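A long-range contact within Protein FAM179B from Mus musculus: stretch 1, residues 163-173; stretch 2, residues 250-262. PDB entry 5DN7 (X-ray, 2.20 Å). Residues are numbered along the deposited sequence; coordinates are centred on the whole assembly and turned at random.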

# COMPACT_ATOMS: atom_id res chain seq x y z
N VAL A 163 -0.43 7.82 1.13
CA VAL A 163 0.71 8.64 1.53
C VAL A 163 1.62 7.89 2.54
O VAL A 163 2.85 7.91 2.41
N ASN A 164 1.03 7.18 3.49
CA ASN A 164 1.87 6.48 4.47
C ASN A 164 2.69 5.36 3.84
O ASN A 164 3.82 5.09 4.26
N ILE A 165 2.12 4.69 2.85
CA ILE A 165 2.83 3.62 2.16
C ILE A 165 3.98 4.21 1.34
O ILE A 165 5.06 3.60 1.22
N CYS A 166 3.77 5.41 0.78
CA CYS A 166 4.87 6.13 0.16
C CYS A 166 6.00 6.41 1.18
O CYS A 166 7.19 6.17 0.89
N ILE A 167 5.63 6.90 2.37
CA ILE A 167 6.63 7.16 3.42
C ILE A 167 7.43 5.91 3.75
O ILE A 167 8.67 5.91 3.83
N CYS A 168 6.69 4.82 3.93
CA CYS A 168 7.28 3.54 4.23
C CYS A 168 8.31 3.13 3.16
O CYS A 168 9.46 2.72 3.46
N SER A 169 7.89 3.26 1.91
CA SER A 169 8.72 3.00 0.75
C SER A 169 10.03 3.82 0.76
O SER A 169 11.12 3.27 0.56
N LEU A 170 9.92 5.11 1.02
CA LEU A 170 11.06 6.00 0.96
C LEU A 170 12.00 5.77 2.15
O LEU A 170 13.17 6.12 2.08
N LEU A 171 11.47 5.19 3.23
CA LEU A 171 12.32 4.83 4.36
C LEU A 171 12.91 3.41 4.22
O LEU A 171 13.78 3.02 4.99
N THR A 172 12.41 2.62 3.28
CA THR A 172 12.90 1.26 3.11
C THR A 172 13.96 1.13 1.99
O THR A 172 14.84 0.26 2.04
N TYR A 173 13.89 2.02 1.01
CA TYR A 173 14.69 1.93 -0.20
C TYR A 173 15.55 3.17 -0.38
O TYR A 173 15.14 4.27 -0.00
N LEU A 250 12.72 12.96 11.48
CA LEU A 250 12.06 12.20 10.44
C LEU A 250 11.16 11.15 11.06
O LEU A 250 11.42 10.72 12.17
N PRO A 251 10.12 10.72 10.32
CA PRO A 251 9.34 9.57 10.80
C PRO A 251 10.21 8.32 10.72
O PRO A 251 11.29 8.38 10.15
N ARG A 252 9.74 7.21 11.29
CA ARG A 252 10.50 5.96 11.27
C ARG A 252 9.52 4.85 11.05
O ARG A 252 8.30 5.07 11.14
N LEU A 253 10.04 3.65 10.82
CA LEU A 253 9.22 2.48 10.62
C LEU A 253 9.25 1.56 11.83
O LEU A 253 10.32 1.28 12.36
N THR A 254 8.10 1.07 12.25
CA THR A 254 8.06 0.01 13.23
C THR A 254 8.50 -1.30 12.58
O THR A 254 8.67 -1.36 11.38
N GLU A 255 8.66 -2.33 13.40
CA GLU A 255 8.98 -3.66 12.90
C GLU A 255 7.84 -4.14 12.01
O GLU A 255 8.07 -4.78 10.98
N GLN A 256 6.61 -3.80 12.39
CA GLN A 256 5.44 -4.18 11.61
C GLN A 256 5.33 -3.40 10.30
O GLN A 256 4.37 -3.59 9.55
N GLY A 257 6.30 -2.54 10.02
CA GLY A 257 6.27 -1.76 8.79
C GLY A 257 5.38 -0.54 8.88
O GLY A 257 5.14 0.11 7.87
N PHE A 258 4.87 -0.21 10.07
CA PHE A 258 4.01 0.96 10.20
C PHE A 258 4.87 2.21 10.30
O PHE A 258 6.00 2.14 10.77
N VAL A 259 4.32 3.34 9.87
CA VAL A 259 5.00 4.61 10.01
C VAL A 259 4.64 5.27 11.34
O VAL A 259 3.47 5.45 11.67
N GLU A 260 5.66 5.64 12.10
CA GLU A 260 5.49 6.50 13.25
C GLU A 260 5.96 7.89 12.89
O GLU A 260 7.06 8.05 12.36
N TYR A 261 5.15 8.90 13.20
CA TYR A 261 5.46 10.26 12.80
C TYR A 261 6.44 10.91 13.76
O TYR A 261 6.47 10.58 14.95
N ALA A 262 7.20 11.86 13.26
CA ALA A 262 8.20 12.53 14.08
C ALA A 262 7.58 13.61 14.94
O ALA A 262 8.02 13.87 16.06

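One face of a helix packs against a small two-stranded hairpin, mostly through aliphatic side chains, with a single hydrogen bond across the contact from Tyr261 to Asn164. The two stretches together bury 452 Å².

The hairpin pairs strand 252-253 with strand 259-260. Arg252 N donates to Glu260 O at 3.0 Å, and Glu260 N donates to Arg252 O at 2.9 Å. A type I turn from Thr254 to Gly257 joins the strands. Phe258 N donates a hydrogen bond to Thr254 OG1 at 3.0 Å, which ties the side chain of Thr254 (chi1 p) to the residue just after the turn. Gly257 has phi/psi of 81/9; a CB here would be jammed against the carbonyl O of the residue before.

Side chains alternate along the strands. Leu253 and Val259 point toward the helix, while Arg252 and Glu260 point away. The outward pair forms a salt bridge, Arg252 NH1 to Glu260 OE1 at 2.9 Å, on the side of the hairpin turned from the helix.

On the helix, Asn164, Ile167 and Leu171 point toward the hairpin. Their spacing of three and four residues places them on one face. Ile165, Cys166 and Ser169 point away and make no contact with the hairpin.

Ile167 (chi1 m, chi2 t) uses its CG2 methyl on two partners. Ile167 CG2 is 3.8 Å from Val259 CG1 and 3.9 Å from Pro251 CG. Val259 is in the t rotamer, and its other methyl reaches the helix backbone: Val259 CG2 lies 3.5 Å from Asn164 O and 3.9 Å from Cys168 N.

Cys168 (chi1 t) points sideways but still packs closely. Cys168 SG is 3.9 Å from Leu253 CD2 and 3.6 Å from Gly257 O. Cys168 CA and Leu253 CD2 are 3.8 Å apart, so Leu253 also meets the helix backbone.

Leu171 has the largest area covered on the helix side. It is m at chi1 and t at chi2, as is Leu253. Its CD1 methyl reaches the first strand and the proline before it: Leu171 CD1 is 3.7 Å from Pro251 O, 3.9 Å from Arg252 CA and 4.0 Å from Leu253 CG.

Thr172 lies at the exposed margin. With chi1 m, its hydroxyl turns back along the helix, and Thr172 OG1 donates to Cys168 O at 2.7 Å. The same Thr172 OG1 is 3.3 Å from Leu253 CD1, a contact with a methyl group.

The polar link lies at the other end. Tyr261 (chi1 m, chi2 17°) points sideways from its CA, but the end of its side chain comes nearer the helix. Tyr261 OH donates to Asn164 OD1 at 2.6 Å, a short bond, and the acceptor lies near the ring plane at its edge. Asn164 is m at chi1 with chi2 at -33°. Its ND2 is bonded to a residue next to one of the stretches, so both ends of the amide are satisfied.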

# COMPACT_ATOMS: atom_id res chain seq x y z
CB VAL A 163 0.27 9.98 2.15
CG1 VAL A 163 1.50 10.86 2.44
CG2 VAL A 163 -0.68 10.69 1.23
CB ASN A 164 1.04 5.91 5.62
CG ASN A 164 0.61 6.98 6.64
OD1 ASN A 164 1.34 7.94 6.91
ND2 ASN A 164 -0.56 6.78 7.23
CB ILE A 165 1.86 2.79 1.27
CG1 ILE A 165 0.94 1.95 2.15
CG2 ILE A 165 2.61 1.87 0.31
CD1 ILE A 165 -0.30 1.39 1.38
CB CYS A 166 4.37 7.44 -0.47
SG CYS A 166 3.35 7.16 -1.94
CB ILE A 167 5.99 7.68 4.71
CG1 ILE A 167 5.31 9.02 4.48
CG2 ILE A 167 7.05 7.78 5.86
CD1 ILE A 167 4.39 9.44 5.62
CB CYS A 168 6.16 2.52 4.37
SG CYS A 168 6.69 0.83 4.66
CB SER A 169 7.92 3.31 -0.53
OG SER A 169 8.43 2.61 -1.64
CB LEU A 170 10.62 7.46 0.95
CG LEU A 170 9.96 7.99 -0.32
CD1 LEU A 170 8.98 9.12 0.04
CD2 LEU A 170 11.06 8.47 -1.28
CB LEU A 171 11.54 4.94 5.68
CG LEU A 171 11.12 6.31 6.23
CD1 LEU A 171 10.16 6.16 7.41
CD2 LEU A 171 12.34 7.10 6.64
CB THR A 172 11.73 0.31 2.82
OG1 THR A 172 10.79 0.40 3.89
CG2 THR A 172 12.18 -1.14 2.66
CB TYR A 173 13.78 1.73 -1.42
CG TYR A 173 13.12 0.38 -1.40
CD1 TYR A 173 13.82 -0.74 -1.80
CD2 TYR A 173 11.81 0.21 -0.94
CE1 TYR A 173 13.24 -1.99 -1.77
CE2 TYR A 173 11.22 -1.05 -0.89
CZ TYR A 173 11.96 -2.15 -1.31
OH TYR A 173 11.42 -3.42 -1.30
CB LEU A 250 13.10 11.55 9.53
CG LEU A 250 13.95 12.50 8.69
CD1 LEU A 250 15.15 11.76 8.17
CD2 LEU A 250 13.12 13.10 7.55
CB PRO A 251 8.17 9.51 9.81
CG PRO A 251 8.80 9.98 8.53
CD PRO A 251 9.71 11.12 8.96
CB ARG A 252 11.26 5.73 12.59
CG ARG A 252 10.34 5.59 13.81
CD ARG A 252 11.13 5.29 15.10
NE ARG A 252 11.88 4.04 14.99
CZ ARG A 252 11.37 2.84 15.23
NH1 ARG A 252 10.11 2.72 15.60
NH2 ARG A 252 12.13 1.75 15.11
CB LEU A 253 9.68 1.69 9.40
CG LEU A 253 9.50 2.31 8.03
CD1 LEU A 253 9.95 1.30 6.99
CD2 LEU A 253 8.04 2.68 7.81
CB THR A 254 6.68 -0.19 13.82
OG1 THR A 254 5.85 -0.86 12.86
CG2 THR A 254 6.06 1.14 14.21
CB GLU A 255 9.19 -4.64 14.05
CG GLU A 255 9.60 -6.03 13.62
CD GLU A 255 9.86 -6.96 14.79
OE1 GLU A 255 9.68 -6.52 15.95
OE2 GLU A 255 10.23 -8.13 14.56
CB GLN A 256 4.17 -3.99 12.45
CG GLN A 256 4.05 -4.93 13.63
CD GLN A 256 3.10 -4.41 14.70
OE1 GLN A 256 2.04 -4.99 14.93
NE2 GLN A 256 3.49 -3.33 15.35
CB PHE A 258 3.10 0.87 11.44
CG PHE A 258 2.23 -0.35 11.47
CD1 PHE A 258 2.10 -1.16 10.36
CD2 PHE A 258 1.54 -0.69 12.61
CE1 PHE A 258 1.30 -2.28 10.38
CE2 PHE A 258 0.74 -1.82 12.64
CZ PHE A 258 0.62 -2.62 11.52
CB VAL A 259 4.65 5.58 8.86
CG1 VAL A 259 5.29 6.95 9.08
CG2 VAL A 259 5.07 5.00 7.50
CB GLU A 260 6.28 5.98 14.45
CG GLU A 260 5.82 4.63 14.96
CD GLU A 260 6.69 4.12 16.11
OE1 GLU A 260 7.87 4.53 16.20
OE2 GLU A 260 6.18 3.32 16.93
CB TYR A 261 4.18 11.12 12.72
CG TYR A 261 3.26 10.78 11.56
CD1 TYR A 261 3.36 9.58 10.87
CD2 TYR A 261 2.31 11.70 11.14
CE1 TYR A 261 2.51 9.28 9.81
CE2 TYR A 261 1.45 11.41 10.09
CZ TYR A 261 1.56 10.21 9.44
OH TYR A 261 0.71 9.95 8.39
CB ALA A 262 9.30 13.12 13.21